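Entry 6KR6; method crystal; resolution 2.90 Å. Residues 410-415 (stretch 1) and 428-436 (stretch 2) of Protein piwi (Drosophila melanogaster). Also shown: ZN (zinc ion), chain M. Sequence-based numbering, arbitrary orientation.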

ATOM      1  N   ILE A 410       7.422   2.769 -27.853  1.00 73.21           N
ATOM      2  CA  ILE A 410       6.843   4.075 -27.570  1.00 77.36           C
ATOM      3  C   ILE A 410       6.717   4.832 -28.884  1.00 84.63           C
ATOM      4  O   ILE A 410       7.705   5.000 -29.608  1.00 89.64           O
ATOM      5  CB  ILE A 410       7.707   4.853 -26.563  1.00 76.66           C
ATOM      6  CG1 ILE A 410       8.216   3.917 -25.463  1.00 82.84           C
ATOM      7  CG2 ILE A 410       6.920   5.992 -25.953  1.00 74.96           C
ATOM      8  CD1 ILE A 410       7.118   3.272 -24.642  1.00 72.61           C
ATOM      9  N   VAL A 411       5.507   5.297 -29.186  1.00 74.36           N
ATOM     10  CA  VAL A 411       5.178   5.897 -30.475  1.00 77.56           C
ATOM     11  C   VAL A 411       5.174   7.413 -30.343  1.00 83.86           C
ATOM     12  O   VAL A 411       4.699   7.959 -29.339  1.00 73.73           O
ATOM     13  CB  VAL A 411       3.811   5.388 -30.976  1.00 71.36           C
ATOM     14  CG1 VAL A 411       3.504   5.927 -32.364  1.00 76.48           C
ATOM     15  CG2 VAL A 411       3.770   3.864 -30.963  1.00 76.41           C
ATOM     16  N   PHE A 412       5.701   8.103 -31.358  1.00 85.21           N
ATOM     17  CA  PHE A 412       5.639   9.551 -31.459  1.00 80.04           C
ATOM     18  C   PHE A 412       5.074   9.907 -32.829  1.00 89.39           C
ATOM     19  O   PHE A 412       4.770   9.030 -33.646  1.00 92.60           O
ATOM     20  CB  PHE A 412       7.024  10.184 -31.268  1.00 82.83           C
ATOM     21  CG  PHE A 412       7.609   9.991 -29.895  1.00 86.02           C
ATOM     22  CD1 PHE A 412       7.602  11.026 -28.975  1.00 85.41           C
ATOM     23  CD2 PHE A 412       8.181   8.783 -29.530  1.00 81.97           C
ATOM     24  CE1 PHE A 412       8.147  10.862 -27.713  1.00 78.24           C
ATOM     25  CE2 PHE A 412       8.726   8.611 -28.269  1.00 83.22           C
ATOM     26  CZ  PHE A 412       8.709   9.653 -27.360  1.00 79.02           C
ATOM     27  N   HIS A 413       4.933  11.205 -33.092  1.00 89.38           N
ATOM     28  CA  HIS A 413       4.668  11.648 -34.455  1.00 98.09           C
ATOM     29  C   HIS A 413       5.917  11.409 -35.295  1.00103.34           C
ATOM     30  O   HIS A 413       7.024  11.789 -34.900  1.00105.59           O
ATOM     31  CB  HIS A 413       4.269  13.126 -34.482  1.00 98.31           C
ATOM     32  CG  HIS A 413       3.664  13.577 -35.780  1.00111.99           C
ATOM     33  ND1 HIS A 413       2.743  12.824 -36.476  1.00121.36           N
ATOM     34  CD2 HIS A 413       3.838  14.713 -36.498  1.00121.34           C
ATOM     35  CE1 HIS A 413       2.383  13.472 -37.572  1.00129.84           C
ATOM     36  NE2 HIS A 413       3.033  14.622 -37.609  1.00124.12           N
ATOM     37  N   ASN A 414       5.738  10.762 -36.447  1.00 98.58           N
ATOM     38  CA  ASN A 414       6.831  10.339 -37.325  1.00107.50           C
ATOM     39  C   ASN A 414       7.815   9.433 -36.574  1.00 98.58           C
ATOM     40  O   ASN A 414       8.926   9.826 -36.213  1.00 99.82           O
ATOM     41  CB  ASN A 414       7.564  11.539 -37.944  1.00110.05           C
ATOM     42  CG  ASN A 414       6.693  12.776 -38.045  1.00116.27           C
ATOM     43  OD1 ASN A 414       5.717  12.809 -38.795  1.00121.37           O
ATOM     44  ND2 ASN A 414       7.055  13.812 -37.297  1.00110.53           N
ATOM     45  N   GLY A 415       7.371   8.206 -36.338  1.00 99.30           N
ATOM     46  CA  GLY A 415       8.248   7.140 -35.898  1.00 98.50           C
ATOM     47  C   GLY A 415       7.929   6.650 -34.494  1.00 94.89           C
ATOM     48  O   GLY A 415       7.083   7.189 -33.780  1.00 95.83           O
ATOM     49  N   HIS A 428      15.397   9.927 -25.602  1.00111.38           N
ATOM     50  CA  HIS A 428      14.890   9.780 -26.962  1.00109.13           C
ATOM     51  C   HIS A 428      14.064  10.957 -27.466  1.00104.18           C
ATOM     52  O   HIS A 428      14.048  11.185 -28.679  1.00109.89           O
ATOM     53  CB  HIS A 428      14.066   8.494 -27.087  1.00103.57           C
ATOM     54  CG  HIS A 428      14.890   7.290 -27.423  1.00107.67           C
ATOM     55  ND1 HIS A 428      15.780   7.272 -28.475  1.00113.26           N
ATOM     56  CD2 HIS A 428      14.965   6.069 -26.845  1.00109.11           C
ATOM     57  CE1 HIS A 428      16.368   6.090 -28.530  1.00115.73           C
ATOM     58  NE2 HIS A 428      15.888   5.341 -27.555  1.00111.53           N
ATOM     59  N   PHE A 429      13.369  11.715 -26.609  1.00101.13           N
ATOM     60  CA  PHE A 429      12.680  12.864 -27.190  1.00103.95           C
ATOM     61  C   PHE A 429      13.626  14.004 -27.538  1.00111.40           C
ATOM     62  O   PHE A 429      13.210  14.937 -28.233  1.00113.84           O
ATOM     63  CB  PHE A 429      11.550  13.414 -26.303  1.00106.34           C
ATOM     64  CG  PHE A 429      11.541  12.920 -24.888  1.00101.62           C
ATOM     65  CD1 PHE A 429      12.392  13.462 -23.938  1.00100.88           C
ATOM     66  CD2 PHE A 429      10.613  11.974 -24.488  1.00 94.40           C
ATOM     67  CE1 PHE A 429      12.350  13.027 -22.629  1.00103.80           C
ATOM     68  CE2 PHE A 429      10.569  11.535 -23.182  1.00 92.91           C
ATOM     69  CZ  PHE A 429      11.435  12.064 -22.251  1.00100.98           C
ATOM     70  N   ARG A 430      14.876  13.958 -27.078  1.00118.61           N
ATOM     71  CA  ARG A 430      15.892  14.842 -27.631  1.00120.22           C
ATOM     72  C   ARG A 430      16.016  14.546 -29.119  1.00121.00           C
ATOM     73  O   ARG A 430      16.436  13.448 -29.502  1.00121.65           O
ATOM     74  CB  ARG A 430      17.232  14.654 -26.916  1.00113.07           C
ATOM     75  N   ASP A 431      15.630  15.515 -29.956  1.00123.88           N
ATOM     76  CA  ASP A 431      15.510  15.337 -31.408  1.00129.08           C
ATOM     77  C   ASP A 431      14.403  14.331 -31.743  1.00122.78           C
ATOM     78  O   ASP A 431      14.622  13.342 -32.446  1.00120.74           O
ATOM     79  CB  ASP A 431      16.845  14.928 -32.041  1.00136.17           C
ATOM     80  CG  ASP A 431      18.007  15.763 -31.538  1.00147.42           C
ATOM     81  OD1 ASP A 431      17.788  16.604 -30.640  1.00147.04           O
ATOM     82  OD2 ASP A 431      19.137  15.576 -32.038  1.00152.69           O
ATOM     83  N   GLN A 432      13.204  14.602 -31.228  1.00113.69           N
ATOM     84  CA  GLN A 432      12.011  13.811 -31.504  1.00104.58           C
ATOM     85  C   GLN A 432      10.794  14.660 -31.164  1.00 99.26           C
ATOM     86  O   GLN A 432      10.837  15.483 -30.246  1.00102.37           O
ATOM     87  CB  GLN A 432      12.004  12.498 -30.710  1.00 96.65           C
ATOM     88  CG  GLN A 432      10.777  11.625 -30.933  1.00 88.92           C
ATOM     89  CD  GLN A 432      10.550  11.297 -32.396  1.00 90.14           C
ATOM     90  OE1 GLN A 432       9.604  11.786 -33.013  1.00 84.09           O
ATOM     91  NE2 GLN A 432      11.416  10.463 -32.960  1.00 90.89           N
ATOM     92  N   ARG A 433       9.713  14.457 -31.913  1.00 81.27           N
ATOM     93  CA  ARG A 433       8.515  15.276 -31.811  1.00 80.20           C
ATOM     94  C   ARG A 433       7.404  14.520 -31.094  1.00 80.52           C
ATOM     95  O   ARG A 433       7.278  13.300 -31.222  1.00 76.15           O
ATOM     96  CB  ARG A 433       8.032  15.716 -33.196  1.00 88.69           C
ATOM     97  N   MET A 434       6.586  15.262 -30.348  1.00 78.13           N
ATOM     98  CA  MET A 434       5.524  14.652 -29.563  1.00 70.95           C
ATOM     99  C   MET A 434       4.400  14.137 -30.461  1.00 79.31           C
ATOM    100  O   MET A 434       4.223  14.572 -31.603  1.00 89.29           O
ATOM    101  CB  MET A 434       4.972  15.646 -28.539  1.00 71.71           C
ATOM    102  CG  MET A 434       5.770  15.685 -27.248  1.00 75.85           C
ATOM    103  SD  MET A 434       5.050  16.725 -25.962  1.00 70.27           S
ATOM    104  CE  MET A 434       5.292  18.354 -26.665  1.00 70.51           C
ATOM    105  N   LEU A 435       3.627  13.193 -29.915  1.00 75.23           N
ATOM    106  CA  LEU A 435       2.588  12.522 -30.692  1.00 69.73           C
ATOM    107  C   LEU A 435       1.480  13.487 -31.092  1.00 77.73           C
ATOM    108  O   LEU A 435       1.189  13.662 -32.281  1.00 92.08           O
ATOM    109  CB  LEU A 435       2.012  11.351 -29.896  1.00 64.85           C
ATOM    110  CG  LEU A 435       0.969  10.517 -30.642  1.00 70.53           C
ATOM    111  CD1 LEU A 435       1.648   9.602 -31.647  1.00 72.47           C
ATOM    112  CD2 LEU A 435       0.098   9.722 -29.681  1.00 76.36           C
ATOM    113  N   THR A 436       0.830  14.105 -30.111  1.00 78.15           N
ATOM    114  CA  THR A 436      -0.281  15.015 -30.357  1.00 70.55           C
ATOM    115  C   THR A 436       0.102  16.401 -29.861  1.00 76.30           C
ATOM    116  O   THR A 436       0.466  16.567 -28.691  1.00 81.06           O
ATOM    117  CB  THR A 436      -1.559  14.530 -29.666  1.00 78.18           C
ATOM    118  OG1 THR A 436      -1.721  13.128 -29.894  1.00 90.15           O
ATOM    119  CG2 THR A 436      -2.769  15.259 -30.220  1.00 89.89           C
TER
HETATM  120 ZN    ZN M 911       2.560  16.223 -38.839  1.00121.79          ZN

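The first stretch continues a β-strand that begins earlier in the chain and includes Ile 410 and Val 411; further on, the backbone turns. The turn is tied by one backbone hydrogen bond, from Phe 412 N to Gly 415 O at 2.9 Å. Asn 414 adopts positive phi (57°), and Gly 415 follows at phi 115° and psi 174°, where a CB would be jammed against the carbonyl oxygen of Asn 414; the backbone alone calls for glycine here. The second stretch has no regular helix or strand, yet its residues from Gln 432 to Met 434 run extended. The two stretches come closest, CA to CA, at Phe 412 and Leu 435, 4.3 Å apart. At that spacing backbone packs directly against backbone, and the N of His 413 lies 3.6 Å from the CA of Leu 435. No clear hydrogen bond joins the stretches, so what can be read here is chiefly a lesson in packing.

Phe 412 is the centre of it. Buried, with chi1 in the m well, it has the largest area covered by the opposing stretch, and its surroundings differ around the ring. Over one face sits the aliphatic part of Gln 432: its CG lies 3.9 Å from the ring centroid of Phe 412 and 21° off the normal, a CH-pi contact in which a polar residue supplies a methylene to an aromatic surface. Near the plane of the ring, at its edge, come backbone atoms, Arg 433 O and Met 434 CA, the latter 4.2 Å from Phe 412 CD1. The ring tip reaches Phe 429, with Phe 412 CZ 4.2 Å from Phe 429 CD2; CZ approaches the edge of the Phe 429 ring, so the two aromatics do not lie face to face.

Leu 435 covers the backbone next to this ring. Its CA-to-CB bond points sideways, but with chi1 t and chi2 p the end of the side chain comes nearer, placing CD1 3.6 Å from the carbonyl carbon of Phe 412 and 4.2 Å from CG1 of Val 411. Met 434, by contrast, points away and contributes mainly through its backbone: its O lies 3.2 Å from CB of His 413.

His 413 serves two surroundings. Its CB packs against the second stretch while its ring leads away, and NE2 binds the zinc ion at 2.1 Å. The packing rule is economical: one buried aromatic, a methylene over its face, and backbone along its edge.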